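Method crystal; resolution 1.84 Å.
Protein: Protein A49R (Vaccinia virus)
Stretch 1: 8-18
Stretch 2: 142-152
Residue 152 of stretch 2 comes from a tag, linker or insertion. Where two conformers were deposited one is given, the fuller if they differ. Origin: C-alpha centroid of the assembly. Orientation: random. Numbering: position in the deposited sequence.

Stretch 1, residues 8-18: DMHTELASISQ
Stretch 2 142-152: LSNDIRERYLG

Residues 9-18 and 142-150 form two helices of one chain that pack nearly antiparallel, with 166° between their N-to-C directions and an axial closest approach of 9.5 Å. Asp 8 caps the first helix: its side chain (chi1 p) accepts from Thr 11 N at OD1, 2.9 Å away. The register is set by Leu 13 opposite Ser 143 (CA-CA 6.0 Å) and His 10 opposite Arg 147 (CA-CA 6.4 Å), and the contact buries 484 Å² in total.

Along the second helix, Ser 143 (chi1 t) points toward the first helix at the point where the two backbones come closest in the register. Its OG lies 3.2 Å from Leu 13 O, at best a weak hydrogen bond, and 3.4 Å from Ser 17 OG (chi1 p). One turn on, Ile 146 (m, t) also points toward the partner helix, and its CG2 meets Leu 13 CD1 at 3.8 Å; Leu 13 adopts m, t.

Arg 147 (m, t, p, chi4 176°) supplies the main polar link. Its aliphatic portion packs against Leu 13, CG to CD1 3.5 Å, while NE donates a hydrogen bond to His 10 ND1 (3.1 Å, 145° at the hydrogen), near the plane of the imidazole ring, where the nitrogen lone pair lies. His 10 has chi1 m and chi2 -80°. The guanidinium carries His 10 O over one face, and its NH1 lies 3.7 Å from Ala 14 CB.

The helix runs through Tyr 150; Leu 151 (phi/psi -119/169, rotamer m, t) then leaves helical geometry, although its N still bonds to Arg 147 O at 3.0 Å. Its CD1 sits 3.9 Å from the His 10 ring centroid, only 6° off the normal, a CH-pi contact, and reaches Met 9 CB at 3.7 Å. Gly 152, a poorly ordered tag residue, places its C 3.6 Å from His 10 NE2, at the ring edge.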

ATOM      1  N   ASP A   8     -14.978 -13.798   6.320  1.00 36.67           N
ATOM      2  CA  ASP A   8     -14.896 -13.238   4.968  1.00 37.74           C
ATOM      3  C   ASP A   8     -14.112 -11.917   4.906  1.00 35.81           C
ATOM      4  O   ASP A   8     -13.709 -11.367   5.936  1.00 34.90           O
ATOM      5  CB  ASP A   8     -16.317 -13.110   4.379  1.00 40.41           C
ATOM      6  CG  ASP A   8     -17.172 -12.046   5.065  1.00 44.68           C
ATOM      7  OD1 ASP A   8     -16.702 -11.269   5.911  1.00 44.34           O
ATOM      8  OD2 ASP A   8     -18.347 -11.935   4.680  1.00 48.49           O
ATOM      9  N   MET A   9     -13.953 -11.362   3.723  1.00 34.53           N
ATOM     10  CA  MET A   9     -13.240 -10.075   3.587  1.00 34.89           C
ATOM     11  C   MET A   9     -14.010  -8.804   4.003  1.00 34.02           C
ATOM     12  O   MET A   9     -13.379  -7.760   4.275  1.00 29.39           O
ATOM     13  CB  MET A   9     -12.739  -9.911   2.177  1.00 38.11           C
ATOM     14  CG  MET A   9     -11.709 -10.957   1.804  1.00 42.27           C
ATOM     15  SD  MET A   9     -10.210 -10.788   2.845  1.00 43.76           S
ATOM     16  CE  MET A   9      -9.019 -11.581   1.833  1.00 43.33           C
ATOM     17  N   HIS A  10     -15.347  -8.866   4.075  1.00 33.38           N
ATOM     18  CA  HIS A  10     -16.114  -7.746   4.609  1.00 34.09           C
ATOM     19  C   HIS A  10     -15.777  -7.582   6.074  1.00 33.65           C
ATOM     20  O   HIS A  10     -15.461  -6.505   6.543  1.00 32.09           O
ATOM     21  CB  HIS A  10     -17.616  -7.965   4.483  1.00 39.34           C
ATOM     22  CG  HIS A  10     -18.104  -7.913   3.070  1.00 42.23           C
ATOM     23  ND1 HIS A  10     -18.333  -6.715   2.407  1.00 47.01           N
ATOM     24  CD2 HIS A  10     -18.397  -8.894   2.193  1.00 44.46           C
ATOM     25  CE1 HIS A  10     -18.765  -6.971   1.186  1.00 46.32           C
ATOM     26  NE2 HIS A  10     -18.810  -8.283   1.029  1.00 46.71           N
ATOM     27  N   THR A  11     -15.873  -8.679   6.800  1.00 32.58           N
ATOM     28  CA  THR A  11     -15.458  -8.695   8.198  1.00 33.10           C
ATOM     29  C   THR A  11     -14.016  -8.310   8.374  1.00 30.71           C
ATOM     30  O   THR A  11     -13.703  -7.549   9.275  1.00 30.55           O
ATOM     31  CB  THR A  11     -15.675 -10.091   8.748  1.00 35.01           C
ATOM     32  OG1 THR A  11     -17.063 -10.371   8.671  1.00 36.69           O
ATOM     33  CG2 THR A  11     -15.256 -10.191  10.219  1.00 34.36           C
ATOM     34  N   GLU A  12     -13.134  -8.825   7.523  1.00 31.33           N
ATOM     35  CA  GLU A  12     -11.707  -8.556   7.664  1.00 30.74           C
ATOM     36  C   GLU A  12     -11.412  -7.074   7.481  1.00 29.54           C
ATOM     37  O   GLU A  12     -10.697  -6.474   8.266  1.00 26.62           O
ATOM     38  CB  GLU A  12     -10.862  -9.320   6.680  1.00 29.72           C
ATOM     39  CG  GLU A  12      -9.369  -9.220   7.021  1.00 31.08           C
ATOM     40  CD  GLU A  12      -8.995  -9.839   8.376  1.00 30.26           C
ATOM     41  OE1 GLU A  12      -9.685 -10.751   8.808  1.00 30.85           O
ATOM     42  OE2 GLU A  12      -7.990  -9.440   8.990  1.00 29.33           O
ATOM     43  N   LEU A  13     -12.005  -6.456   6.456  1.00 29.48           N
ATOM     44  CA  LEU A  13     -11.737  -5.045   6.205  1.00 28.10           C
ATOM     45  C   LEU A  13     -12.296  -4.127   7.230  1.00 28.27           C
ATOM     46  O   LEU A  13     -11.605  -3.212   7.704  1.00 28.26           O
ATOM     47  CB  LEU A  13     -12.272  -4.626   4.885  1.00 29.93           C
ATOM     48  CG  LEU A  13     -11.349  -4.866   3.742  1.00 31.05           C
ATOM     49  CD1 LEU A  13     -12.122  -4.444   2.486  1.00 35.59           C
ATOM     50  CD2 LEU A  13     -10.055  -4.069   3.818  1.00 29.11           C
ATOM     51  N   ALA A  14     -13.492  -4.398   7.679  1.00 29.35           N
ATOM     52  CA  ALA A  14     -14.071  -3.685   8.789  1.00 28.93           C
ATOM     53  C   ALA A  14     -13.200  -3.775  10.024  1.00 28.59           C
ATOM     54  O   ALA A  14     -12.951  -2.773  10.693  1.00 27.49           O
ATOM     55  CB  ALA A  14     -15.494  -4.165   9.078  1.00 30.17           C
ATOM     56  N   SER A  15     -12.781  -4.990  10.373  1.00 28.47           N
ATOM     57  CA  SER A  15     -12.050  -5.194  11.601  1.00 28.61           C
ATOM     58  C   SER A  15     -10.646  -4.563  11.534  1.00 25.74           C
ATOM     59  O   SER A  15     -10.189  -3.984  12.520  1.00 26.07           O
ATOM     60  CB  SER A  15     -11.934  -6.674  11.943  1.00 30.12           C
ATOM     61  OG  SER A  15     -13.202  -7.260  12.093  1.00 33.43           O
ATOM     62  N   ILE A  16      -9.930  -4.750  10.435  1.00 24.66           N
ATOM     63  CA  ILE A  16      -8.554  -4.226  10.363  1.00 24.29           C
ATOM     64  C   ILE A  16      -8.554  -2.680  10.283  1.00 24.69           C
ATOM     65  O   ILE A  16      -7.706  -2.016  10.882  1.00 24.74           O
ATOM     66  CB  ILE A  16      -7.719  -4.866   9.280  1.00 23.61           C
ATOM     67  CG1 ILE A  16      -6.221  -4.646   9.556  1.00 23.51           C
ATOM     68  CG2 ILE A  16      -8.085  -4.383   7.914  1.00 24.95           C
ATOM     69  CD1 ILE A  16      -5.702  -5.378  10.786  1.00 25.28           C
ATOM     70  N   SER A  17      -9.538  -2.109   9.596  0.69 24.23           N
ATOM     71  CA  SER A  17      -9.646  -0.629   9.547  0.69 25.17           C
ATOM     72  C   SER A  17      -9.948  -0.036  10.938  0.69 24.57           C
ATOM     73  O   SER A  17      -9.345   0.980  11.310  0.69 24.37           O
ATOM     74  CB  SER A  17     -10.670  -0.143   8.498  0.69 25.97           C
ATOM     75  OG  SER A  17     -11.974  -0.621   8.739  0.69 25.07           O
ATOM     76  N   GLN A  18     -10.768  -0.712  11.711  1.00 25.48           N
ATOM     77  CA  GLN A  18     -10.977  -0.370  13.121  1.00 29.50           C
ATOM     78  C   GLN A  18      -9.695  -0.482  13.960  1.00 28.61           C
ATOM     79  O   GLN A  18      -9.449   0.358  14.820  1.00 28.53           O
ATOM     80  CB  GLN A  18     -12.046  -1.254  13.787  1.00 31.92           C
ATOM     81  CG  GLN A  18     -13.475  -0.910  13.503  1.00 35.21           C
ATOM     82  CD  GLN A  18     -13.906   0.532  13.898  1.00 40.15           C
ATOM     83  OE1 GLN A  18     -13.270   1.228  14.714  1.00 41.75           O
ATOM     84  NE2 GLN A  18     -14.973   1.012  13.244  1.00 43.06           N
ATOM     85  N   LEU A 142     -12.548   4.531   3.385  1.00 26.41           N
ATOM     86  CA  LEU A 142     -11.848   3.799   2.327  1.00 27.27           C
ATOM     87  C   LEU A 142     -12.133   2.299   2.412  1.00 25.16           C
ATOM     88  O   LEU A 142     -12.376   1.638   1.392  1.00 25.09           O
ATOM     89  CB  LEU A 142     -10.368   4.006   2.389  1.00 26.42           C
ATOM     90  CG  LEU A 142      -9.591   3.207   1.343  1.00 24.88           C
ATOM     91  CD1 LEU A 142     -10.011   3.556  -0.071  1.00 27.09           C
ATOM     92  CD2 LEU A 142      -8.133   3.483   1.491  1.00 25.38           C
ATOM     93  N   SER A 143     -12.142   1.786   3.629  1.00 25.15           N
ATOM     94  CA  SER A 143     -12.573   0.382   3.840  1.00 25.84           C
ATOM     95  C   SER A 143     -13.974   0.112   3.217  1.00 27.11           C
ATOM     96  O   SER A 143     -14.185  -0.883   2.539  1.00 26.19           O
ATOM     97  CB  SER A 143     -12.562   0.078   5.347  1.00 27.89           C
ATOM     98  OG  SER A 143     -13.069  -1.235   5.610  1.00 33.33           O
ATOM     99  N   ASN A 144     -14.950   0.980   3.487  1.00 28.99           N
ATOM    100  CA  ASN A 144     -16.256   0.828   2.840  1.00 32.36           C
ATOM    101  C   ASN A 144     -16.217   0.909   1.316  1.00 30.56           C
ATOM    102  O   ASN A 144     -16.882   0.136   0.665  1.00 33.80           O
ATOM    103  CB  ASN A 144     -17.282   1.788   3.410  1.00 35.86           C
ATOM    104  CG  ASN A 144     -17.600   1.498   4.867  1.00 39.96           C
ATOM    105  OD1 ASN A 144     -17.558   0.367   5.319  1.00 41.66           O
ATOM    106  ND2 ASN A 144     -17.958   2.534   5.607  1.00 45.26           N
ATOM    107  N   ASP A 145     -15.425   1.798   0.771  1.00 30.08           N
ATOM    108  CA  ASP A 145     -15.360   2.035  -0.684  1.00 31.76           C
ATOM    109  C   ASP A 145     -14.713   0.817  -1.356  1.00 31.86           C
ATOM    110  O   ASP A 145     -15.164   0.359  -2.425  1.00 33.78           O
ATOM    111  CB  ASP A 145     -14.511   3.241  -1.002  1.00 32.49           C
ATOM    112  CG  ASP A 145     -15.167   4.556  -0.603  1.00 34.28           C
ATOM    113  OD1 ASP A 145     -16.354   4.556  -0.311  1.00 38.21           O
ATOM    114  OD2 ASP A 145     -14.439   5.553  -0.566  1.00 34.91           O
ATOM    115  N   ILE A 146     -13.693   0.229  -0.707  1.00 29.12           N
ATOM    116  CA  ILE A 146     -13.066  -0.969  -1.207  1.00 29.70           C
ATOM    117  C   ILE A 146     -14.008  -2.208  -1.140  1.00 31.96           C
ATOM    118  O   ILE A 146     -14.088  -3.016  -2.087  1.00 29.77           O
ATOM    119  CB  ILE A 146     -11.750  -1.256  -0.456  1.00 29.60           C
ATOM    120  CG1 ILE A 146     -10.733  -0.228  -0.904  1.00 28.90           C
ATOM    121  CG2 ILE A 146     -11.278  -2.668  -0.715  1.00 29.63           C
ATOM    122  CD1 ILE A 146      -9.465  -0.224  -0.151  1.00 29.52           C
ATOM    123  N   ARG A 147     -14.759  -2.332  -0.058  1.00 30.60           N
ATOM    124  CA  ARG A 147     -15.740  -3.381   0.006  1.00 34.07           C
ATOM    125  C   ARG A 147     -16.741  -3.294  -1.152  1.00 37.94           C
ATOM    126  O   ARG A 147     -17.089  -4.312  -1.748  1.00 37.46           O
ATOM    127  CB  ARG A 147     -16.496  -3.340   1.333  1.00 35.68           C
ATOM    128  CG  ARG A 147     -15.603  -3.811   2.480  1.00 37.46           C
ATOM    129  CD  ARG A 147     -16.163  -3.501   3.833  1.00 41.23           C
ATOM    130  NE  ARG A 147     -17.444  -4.158   4.003  1.00 41.25           N
ATOM    131  CZ  ARG A 147     -18.155  -4.136   5.120  1.00 46.50           C
ATOM    132  NH1 ARG A 147     -17.755  -3.437   6.183  1.00 46.64           N
ATOM    133  NH2 ARG A 147     -19.305  -4.794   5.152  1.00 44.84           N
ATOM    134  N   GLU A 148     -17.278  -2.083  -1.365  1.00 37.70           N
ATOM    135  CA  GLU A 148     -18.281  -1.833  -2.389  1.00 41.99           C
ATOM    136  C   GLU A 148     -17.731  -2.126  -3.783  1.00 41.51           C
ATOM    137  O   GLU A 148     -18.401  -2.758  -4.584  1.00 47.48           O
ATOM    138  CB  GLU A 148     -18.706  -0.390  -2.264  1.00 46.64           C
ATOM    139  CG  GLU A 148     -19.892   0.056  -3.062  1.00 57.31           C
ATOM    140  CD  GLU A 148     -20.237   1.500  -2.690  1.00 67.29           C
ATOM    141  OE1 GLU A 148     -19.306   2.368  -2.681  1.00 72.59           O
ATOM    142  OE2 GLU A 148     -21.417   1.760  -2.367  1.00 78.88           O
ATOM    143  N   ARG A 149     -16.503  -1.730  -4.054  1.00 39.04           N
ATOM    144  CA  ARG A 149     -15.902  -1.904  -5.365  1.00 39.77           C
ATOM    145  C   ARG A 149     -15.460  -3.312  -5.700  1.00 39.72           C
ATOM    146  O   ARG A 149     -15.613  -3.729  -6.828  1.00 39.43           O
ATOM    147  CB  ARG A 149     -14.693  -1.018  -5.516  1.00 40.24           C
ATOM    148  CG  ARG A 149     -14.026  -1.052  -6.903  1.00 46.14           C
ATOM    149  CD  ARG A 149     -13.317   0.232  -7.254  1.00 47.42           C
ATOM    150  NE  ARG A 149     -12.514   0.082  -8.480  1.00 52.99           N
ATOM    151  CZ  ARG A 149     -12.979   0.095  -9.739  1.00 53.85           C
ATOM    152  NH1 ARG A 149     -14.268   0.198 -10.019  1.00 52.86           N
ATOM    153  NH2 ARG A 149     -12.121  -0.024 -10.741  1.00 54.01           N
ATOM    154  N   TYR A 150     -14.864  -4.016  -4.738  1.00 37.97           N
ATOM    155  CA  TYR A 150     -14.232  -5.308  -4.999  1.00 38.70           C
ATOM    156  C   TYR A 150     -14.890  -6.521  -4.413  1.00 42.27           C
ATOM    157  O   TYR A 150     -14.554  -7.622  -4.814  1.00 46.40           O
ATOM    158  CB  TYR A 150     -12.801  -5.296  -4.527  1.00 37.62           C
ATOM    159  CG  TYR A 150     -11.931  -4.366  -5.281  1.00 36.67           C
ATOM    160  CD1 TYR A 150     -11.379  -4.753  -6.486  1.00 34.51           C
ATOM    161  CD2 TYR A 150     -11.709  -3.076  -4.825  1.00 37.43           C
ATOM    162  CE1 TYR A 150     -10.596  -3.913  -7.188  1.00 35.97           C
ATOM    163  CE2 TYR A 150     -10.934  -2.206  -5.536  1.00 37.04           C
ATOM    164  CZ  TYR A 150     -10.382  -2.644  -6.713  1.00 37.90           C
ATOM    165  OH  TYR A 150      -9.630  -1.797  -7.440  1.00 42.30           O
ATOM    166  N   LEU A 151     -15.857  -6.348  -3.521  1.00 41.32           N
ATOM    167  CA  LEU A 151     -16.511  -7.490  -2.926  1.00 46.32           C
ATOM    168  C   LEU A 151     -18.016  -7.545  -3.214  1.00 50.22           C
ATOM    169  O   LEU A 151     -18.584  -6.589  -3.716  1.00 52.65           O
ATOM    170  CB  LEU A 151     -16.271  -7.520  -1.406  1.00 42.52           C
ATOM    171  CG  LEU A 151     -14.835  -7.445  -0.910  1.00 40.10           C
ATOM    172  CD1 LEU A 151     -14.858  -7.367   0.620  1.00 41.64           C
ATOM    173  CD2 LEU A 151     -13.951  -8.589  -1.335  1.00 39.21           C
ATOM    174  N   GLY A 152     -18.626  -8.689  -2.886  1.00 57.59           N
ATOM    175  CA  GLY A 152     -20.068  -8.951  -3.105  1.00 65.69           C
ATOM    176  C   GLY A 152     -20.928  -8.743  -1.867  1.00 69.06           C
ATOM    177  O   GLY A 152     -22.101  -9.134  -1.830  1.00 70.64           O
TER